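Local structure of bifunctional GH43-CE protein (Bacteroides eggerthii, 6MLY) at residues 358-363 and 492-497; 388-393 and 501-506. The protein probably cleaves glycosidic bonds of xylan-type polysaccharides through its family 43 glycoside hydrolase domain and carries a second, carbohydrate esterase domain. All coordinates share one frame; numbering follows the deposited sequence.

Contact 1: 358-363 and 492-497; sequences RMETSF and FNYATK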
loop_
_atom_site.group_PDB
_atom_site.type_symbol
_atom_site.label_atom_id
_atom_site.label_comp_id
_atom_site.label_asym_id
_atom_site.label_seq_id
_atom_site.Cartn_x
_atom_site.Cartn_y
_atom_site.Cartn_z
ATOM N N ARG A 358 -9.866 -21.244 -16.246
ATOM C CA ARG A 358 -11.244 -20.968 -15.831
ATOM C C ARG A 358 -11.511 -19.457 -15.924
ATOM O O ARG A 358 -10.614 -18.644 -15.669
ATOM C CB ARG A 358 -11.438 -21.506 -14.407
ATOM C CG ARG A 358 -12.839 -21.333 -13.836
ATOM C CD ARG A 358 -12.829 -21.039 -12.344
ATOM N NE ARG A 358 -12.568 -22.216 -11.525
ATOM C CZ ARG A 358 -12.207 -22.188 -10.242
ATOM N NH1 ARG A 358 -11.862 -21.048 -9.667
ATOM N NH2 ARG A 358 -12.196 -23.305 -9.536
ATOM N N MET A 359 -12.748 -19.097 -16.297
ATOM C CA MET A 359 -13.219 -17.699 -16.326
ATOM C C MET A 359 -13.681 -17.304 -14.918
ATOM O O MET A 359 -14.450 -18.033 -14.290
ATOM C CB MET A 359 -14.391 -17.523 -17.296
ATOM C CG MET A 359 -14.075 -17.941 -18.718
ATOM S SD MET A 359 -15.560 -18.179 -19.728
ATOM C CE MET A 359 -16.293 -16.544 -19.660
ATOM N N GLU A 360 -13.222 -16.144 -14.436
ATOM C CA GLU A 360 -13.483 -15.700 -13.068
ATOM C C GLU A 360 -14.360 -14.439 -13.081
ATOM O O GLU A 360 -14.369 -13.687 -14.060
ATOM C CB GLU A 360 -12.160 -15.442 -12.344
ATOM C CG GLU A 360 -11.208 -16.630 -12.361
ATOM C CD GLU A 360 -11.550 -17.799 -11.442
ATOM O OE1 GLU A 360 -12.638 -17.783 -10.816
ATOM O OE2 GLU A 360 -10.719 -18.734 -11.353
ATOM N N THR A 361 -15.108 -14.238 -11.989
ATOM C CA THR A 361 -15.870 -13.008 -11.717
ATOM C C THR A 361 -15.209 -12.208 -10.586
ATOM O O THR A 361 -15.566 -11.059 -10.346
ATOM C CB THR A 361 -17.314 -13.317 -11.295
ATOM O OG1 THR A 361 -17.725 -14.544 -11.898
ATOM C CG2 THR A 361 -18.274 -12.207 -11.661
ATOM N N SER A 362 -14.273 -12.851 -9.881
ATOM C CA SER A 362 -13.612 -12.311 -8.705
ATOM C C SER A 362 -12.111 -12.596 -8.810
ATOM O O SER A 362 -11.710 -13.672 -9.272
ATOM C CB SER A 362 -14.197 -12.910 -7.443
ATOM O OG SER A 362 -13.533 -12.427 -6.283
ATOM N N PHE A 363 -11.296 -11.629 -8.377
ATOM C CA PHE A 363 -9.854 -11.808 -8.275
ATOM C C PHE A 363 -9.529 -12.879 -7.219
ATOM O O PHE A 363 -8.606 -13.672 -7.414
ATOM C CB PHE A 363 -9.170 -10.473 -7.961
ATOM C CG PHE A 363 -7.666 -10.532 -7.868
ATOM C CD1 PHE A 363 -6.923 -11.295 -8.759
ATOM C CD2 PHE A 363 -6.986 -9.804 -6.902
ATOM C CE1 PHE A 363 -5.541 -11.334 -8.679
ATOM C CE2 PHE A 363 -5.603 -9.848 -6.819
ATOM C CZ PHE A 363 -4.883 -10.611 -7.710
ATOM N N PHE A 492 -0.092 -13.012 -10.655
ATOM C CA PHE A 492 -1.403 -13.521 -11.074
ATOM C C PHE A 492 -1.544 -13.454 -12.600
ATOM O O PHE A 492 -0.736 -12.828 -13.277
ATOM C CB PHE A 492 -2.527 -12.760 -10.366
ATOM C CG PHE A 492 -2.668 -11.307 -10.743
ATOM C CD1 PHE A 492 -1.972 -10.321 -10.059
ATOM C CD2 PHE A 492 -3.522 -10.919 -11.764
ATOM C CE1 PHE A 492 -2.118 -8.985 -10.399
ATOM C CE2 PHE A 492 -3.665 -9.582 -12.106
ATOM C CZ PHE A 492 -2.960 -8.617 -11.424
ATOM N N ASN A 493 -2.576 -14.142 -13.103
ATOM C CA ASN A 493 -2.936 -14.212 -14.511
ATOM C C ASN A 493 -4.212 -15.044 -14.652
ATOM O O ASN A 493 -4.152 -16.267 -14.592
ATOM C CB ASN A 493 -1.848 -14.848 -15.385
ATOM C CG ASN A 493 -2.270 -14.980 -16.836
ATOM O OD1 ASN A 493 -3.178 -14.286 -17.294
ATOM N ND2 ASN A 493 -1.620 -15.867 -17.572
ATOM N N TYR A 494 -5.351 -14.382 -14.879
ATOM C CA TYR A 494 -6.629 -15.077 -14.958
ATOM C C TYR A 494 -7.505 -14.484 -16.058
ATOM O O TYR A 494 -7.312 -13.347 -16.448
ATOM C CB TYR A 494 -7.368 -14.995 -13.627
ATOM C CG TYR A 494 -7.735 -13.600 -13.192
ATOM C CD1 TYR A 494 -9.043 -13.153 -13.272
ATOM C CD2 TYR A 494 -6.785 -12.737 -12.671
ATOM C CE1 TYR A 494 -9.398 -11.882 -12.856
ATOM C CE2 TYR A 494 -7.123 -11.464 -12.245
ATOM C CZ TYR A 494 -8.437 -11.035 -12.335
ATOM O OH TYR A 494 -8.785 -9.784 -11.915
ATOM N N ALA A 495 -8.494 -15.275 -16.491
ATOM C CA ALA A 495 -9.374 -14.946 -17.601
ATOM C C ALA A 495 -10.765 -14.547 -17.094
ATOM O O ALA A 495 -11.233 -15.063 -16.077
ATOM C CB ALA A 495 -9.467 -16.125 -18.533
ATOM N N THR A 496 -11.406 -13.631 -17.834
ATOM C CA THR A 496 -12.805 -13.252 -17.641
ATOM C C THR A 496 -13.671 -13.793 -18.789
ATOM O O THR A 496 -14.858 -14.043 -18.584
ATOM C CB THR A 496 -12.964 -11.729 -17.525
ATOM O OG1 THR A 496 -12.492 -11.129 -18.732
ATOM C CG2 THR A 496 -12.220 -11.146 -16.343
ATOM N N LYS A 497 -13.083 -13.962 -19.984
ATOM C CA LYS A 497 -13.843 -14.297 -21.202
ATOM C C LYS A 497 -13.331 -15.586 -21.868
ATOM O O LYS A 497 -14.142 -16.362 -22.384
ATOM C CB LYS A 497 -13.813 -13.120 -22.182
ATOM C CG LYS A 497 -14.879 -12.060 -21.935
ATOM C CD LYS A 497 -14.896 -10.941 -22.956
ATOM C CE LYS A 497 -13.957 -9.804 -22.609
ATOM N NZ LYS A 497 -14.112 -8.663 -23.539
#

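Contact 2: 388-393 and 501-506; sequences SGMKEG and GYADFD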
loop_
_atom_site.group_PDB
_atom_site.type_symbol
_atom_site.label_atom_id
_atom_site.label_comp_id
_atom_site.label_asym_id
_atom_site.label_seq_id
_atom_site.Cartn_x
_atom_site.Cartn_y
_atom_site.Cartn_z
ATOM N N SER A 388 2.610 -11.684 -24.730
ATOM C CA SER A 388 2.297 -12.303 -26.023
ATOM C C SER A 388 1.184 -13.351 -25.880
ATOM O O SER A 388 0.287 -13.415 -26.715
ATOM C CB SER A 388 3.531 -12.917 -26.625
ATOM O OG SER A 388 4.667 -12.095 -26.392
ATOM N N GLY A 389 1.264 -14.165 -24.816
ATOM C CA GLY A 389 0.389 -15.318 -24.591
ATOM C C GLY A 389 -1.049 -14.941 -24.269
ATOM O O GLY A 389 -1.960 -15.739 -24.497
ATOM N N MET A 390 -1.253 -13.729 -23.739
ATOM C CA MET A 390 -2.540 -13.298 -23.191
ATOM C C MET A 390 -3.626 -13.281 -24.274
ATOM O O MET A 390 -3.344 -13.080 -25.460
ATOM C CB MET A 390 -2.433 -11.898 -22.583
ATOM C CG MET A 390 -1.525 -11.837 -21.379
ATOM S SD MET A 390 -1.933 -10.434 -20.330
ATOM C CE MET A 390 -0.350 -10.180 -19.530
ATOM N N LYS A 391 -4.875 -13.468 -23.823
ATOM C CA LYS A 391 -6.058 -13.532 -24.677
ATOM C C LYS A 391 -7.089 -12.484 -24.225
ATOM O O LYS A 391 -6.938 -11.862 -23.164
ATOM C CB LYS A 391 -6.633 -14.951 -24.647
ATOM C CG LYS A 391 -5.782 -15.984 -25.372
ATOM C CD LYS A 391 -6.429 -17.349 -25.506
ATOM C CE LYS A 391 -5.449 -18.418 -25.948
ATOM N NZ LYS A 391 -5.994 -19.787 -25.781
ATOM N N GLU A 392 -8.121 -12.296 -25.060
ATOM C CA GLU A 392 -9.224 -11.360 -24.825
ATOM C C GLU A 392 -9.802 -11.576 -23.421
ATOM O O GLU A 392 -10.433 -12.602 -23.153
ATOM C CB GLU A 392 -10.311 -11.561 -25.884
ATOM C CG GLU A 392 -11.463 -10.569 -25.796
ATOM C CD GLU A 392 -11.145 -9.152 -26.249
ATOM O OE1 GLU A 392 -10.045 -8.939 -26.798
ATOM O OE2 GLU A 392 -12.003 -8.261 -26.058
ATOM N N GLY A 393 -9.565 -10.603 -22.532
ATOM C CA GLY A 393 -10.201 -10.543 -21.213
ATOM C C GLY A 393 -9.311 -11.034 -20.080
ATOM O O GLY A 393 -9.720 -10.975 -18.916
ATOM N N GLY A 501 -4.954 -18.732 -22.586
ATOM C CA GLY A 501 -3.910 -17.713 -22.617
ATOM C C GLY A 501 -2.964 -17.830 -21.434
ATOM O O GLY A 501 -3.343 -18.338 -20.377
ATOM N N TYR A 502 -1.733 -17.340 -21.623
ATOM C CA TYR A 502 -0.659 -17.437 -20.637
ATOM C C TYR A 502 0.062 -16.089 -20.505
ATOM O O TYR A 502 -0.185 -15.169 -21.276
ATOM C CB TYR A 502 0.314 -18.554 -21.025
ATOM C CG TYR A 502 0.924 -18.413 -22.396
ATOM C CD1 TYR A 502 2.168 -17.825 -22.569
ATOM C CD2 TYR A 502 0.267 -18.879 -23.526
ATOM C CE1 TYR A 502 2.737 -17.694 -23.826
ATOM C CE2 TYR A 502 0.823 -18.758 -24.790
ATOM C CZ TYR A 502 2.062 -18.162 -24.941
ATOM O OH TYR A 502 2.620 -18.037 -26.178
ATOM N N ALA A 503 0.939 -16.004 -19.500
ATOM C CA ALA A 503 1.755 -14.834 -19.203
ATOM C C ALA A 503 3.079 -15.299 -18.593
ATOM O O ALA A 503 3.087 -15.916 -17.531
ATOM C CB ALA A 503 1.019 -13.919 -18.258
ATOM N N ASP A 504 4.193 -15.018 -19.271
ATOM C CA ASP A 504 5.503 -15.416 -18.777
ATOM C C ASP A 504 5.965 -14.386 -17.742
ATOM O O ASP A 504 5.615 -13.224 -17.843
ATOM C CB ASP A 504 6.516 -15.557 -19.915
ATOM C CG ASP A 504 6.048 -16.453 -21.051
ATOM O OD1 ASP A 504 5.200 -17.337 -20.792
ATOM O OD2 ASP A 504 6.527 -16.247 -22.192
ATOM N N PHE A 505 6.722 -14.849 -16.741
ATOM C CA PHE A 505 7.430 -13.992 -15.790
ATOM C C PHE A 505 8.915 -14.365 -15.804
ATOM O O PHE A 505 9.259 -15.517 -15.514
ATOM C CB PHE A 505 6.890 -14.167 -14.369
ATOM C CG PHE A 505 5.459 -13.744 -14.158
ATOM C CD1 PHE A 505 5.157 -12.572 -13.482
ATOM C CD2 PHE A 505 4.411 -14.531 -14.607
ATOM C CE1 PHE A 505 3.842 -12.196 -13.263
ATOM C CE2 PHE A 505 3.095 -14.147 -14.396
ATOM C CZ PHE A 505 2.812 -12.981 -13.725
ATOM N N ASP A 506 9.781 -13.402 -16.152
ATOM C CA ASP A 506 11.227 -13.652 -16.228
ATOM C C ASP A 506 11.790 -13.819 -14.810
ATOM O O ASP A 506 12.606 -14.713 -14.569
ATOM C CB ASP A 506 11.971 -12.548 -16.988
ATOM C CG ASP A 506 13.433 -12.869 -17.271
ATOM O OD1 ASP A 506 13.791 -14.072 -17.270
ATOM O OD2 ASP A 506 14.209 -11.917 -17.484
#

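Contact 1: 358-363 and 492-497
E360 N donates a hydrogen bond of 2.8 Å to A495 O, with an N-H...O angle of 157°. M359 CA adds a CA-H...O contact to this same oxygen. Both loops belong to the concanavalin A-like β-sandwich domain, and each runs from one of its sheets to the other. Beyond this bond lies an aromatic cluster of F363, F492 and Y494. The edge of F363 meets one face of F492, with CE1 of F363 3.5 Å from CG of F492 and the planes 67° apart. CG of F363 is anti to the backbone N (chi1 -178°), and from there the ring reaches F492 and Y494 with CE1 and CD1. Y405 adds a further edge-to-face partner for F363. Y494 meets F363 obliquely, with Y494 CE2 3.5 Å from F363 CD1. On another part of its ring, Y494 CD1 lies 4.0 Å from E360 CB. Y494 OH has a weak hydrogen bond with Q407 NE2. An alanine in place of Y494 would probably open a gap beside F363 CD1 and E360 CB and leave Q407 NE2 without this weak partner. R358 NH2 has a hydrogen bond with L84 O and a salt bridge with D85. R358 NH1 reaches the syn lone pair of E360 OE2 at 3.1 Å, a salt bridge within 358-363.

Contact 2: 388-393 and 501-506
G389 and Y502 meet through both backbone and ring. The contact lies in the concanavalin A-like β-sandwich. Here the loop that leaves strand 378-386 for strand 395-401 passes the start of strand 502-511.

The polar part is slight. Y502 N donates to G389 O at 3.3 Å, a weak hydrogen bond. M390 N is also near Y502 O, but the angle is too poor for a bond. G501 and A503 make backbone bonds with T356 and L354.

The main ring contact is CH-π. G389 CA sits over the centre of one face of the Y502 ring, 3.3 Å from the centroid and 11° off the ring normal. With CG between the backbone N and the carbonyl carbon (chi1 57°), the ring turns back over the loop, although the CB of Y502 points away from it. A CB on G389 would point at the strand and run into Y502 CD1, so a side chain here would probably push the ring off.

The remaining contacts are van der Waals packing. The extended chain of K391 lies with its methylenes against the backbone of G501, CG of K391 3.8 Å from G501 CA and CE of K391 3.4 Å from G501 N. A CB on G501 would point at the loop and lie tight against K391 CG and G389 O. Outside the two segments, K391 NZ has a weak hydrogen bond with V499 O. M390 CE touches A503 CB at 4.2 Å, and both side chains also pack on A396.

The contact thus rests on close packing of CA, ring and methylenes at two glycines, with one weak hydrogen bond across it.

Contacts 1 and 2 are neighbours in the same β-sandwich domain, with centres about 12 Å apart. Their segments alternate along the chain: 358-363, 388-393, 492-497, 501-506. The second segments of both are close in sequence, as 492-497 leads into the strand that starts at Y502. The two contacts also touch directly. T496 OG1 is probably hydrogen-bonded to G393 O at 2.8 Å, and K497 NZ makes a long, weak ion pair with E392 OE2 at 3.3 Å. N493 packs against the backbone of Y502 and A503, while its ND2 is bonded to L354 O. Both contacts lie away from the predicted glycosidase residues D143 and E200 and from the sodium site.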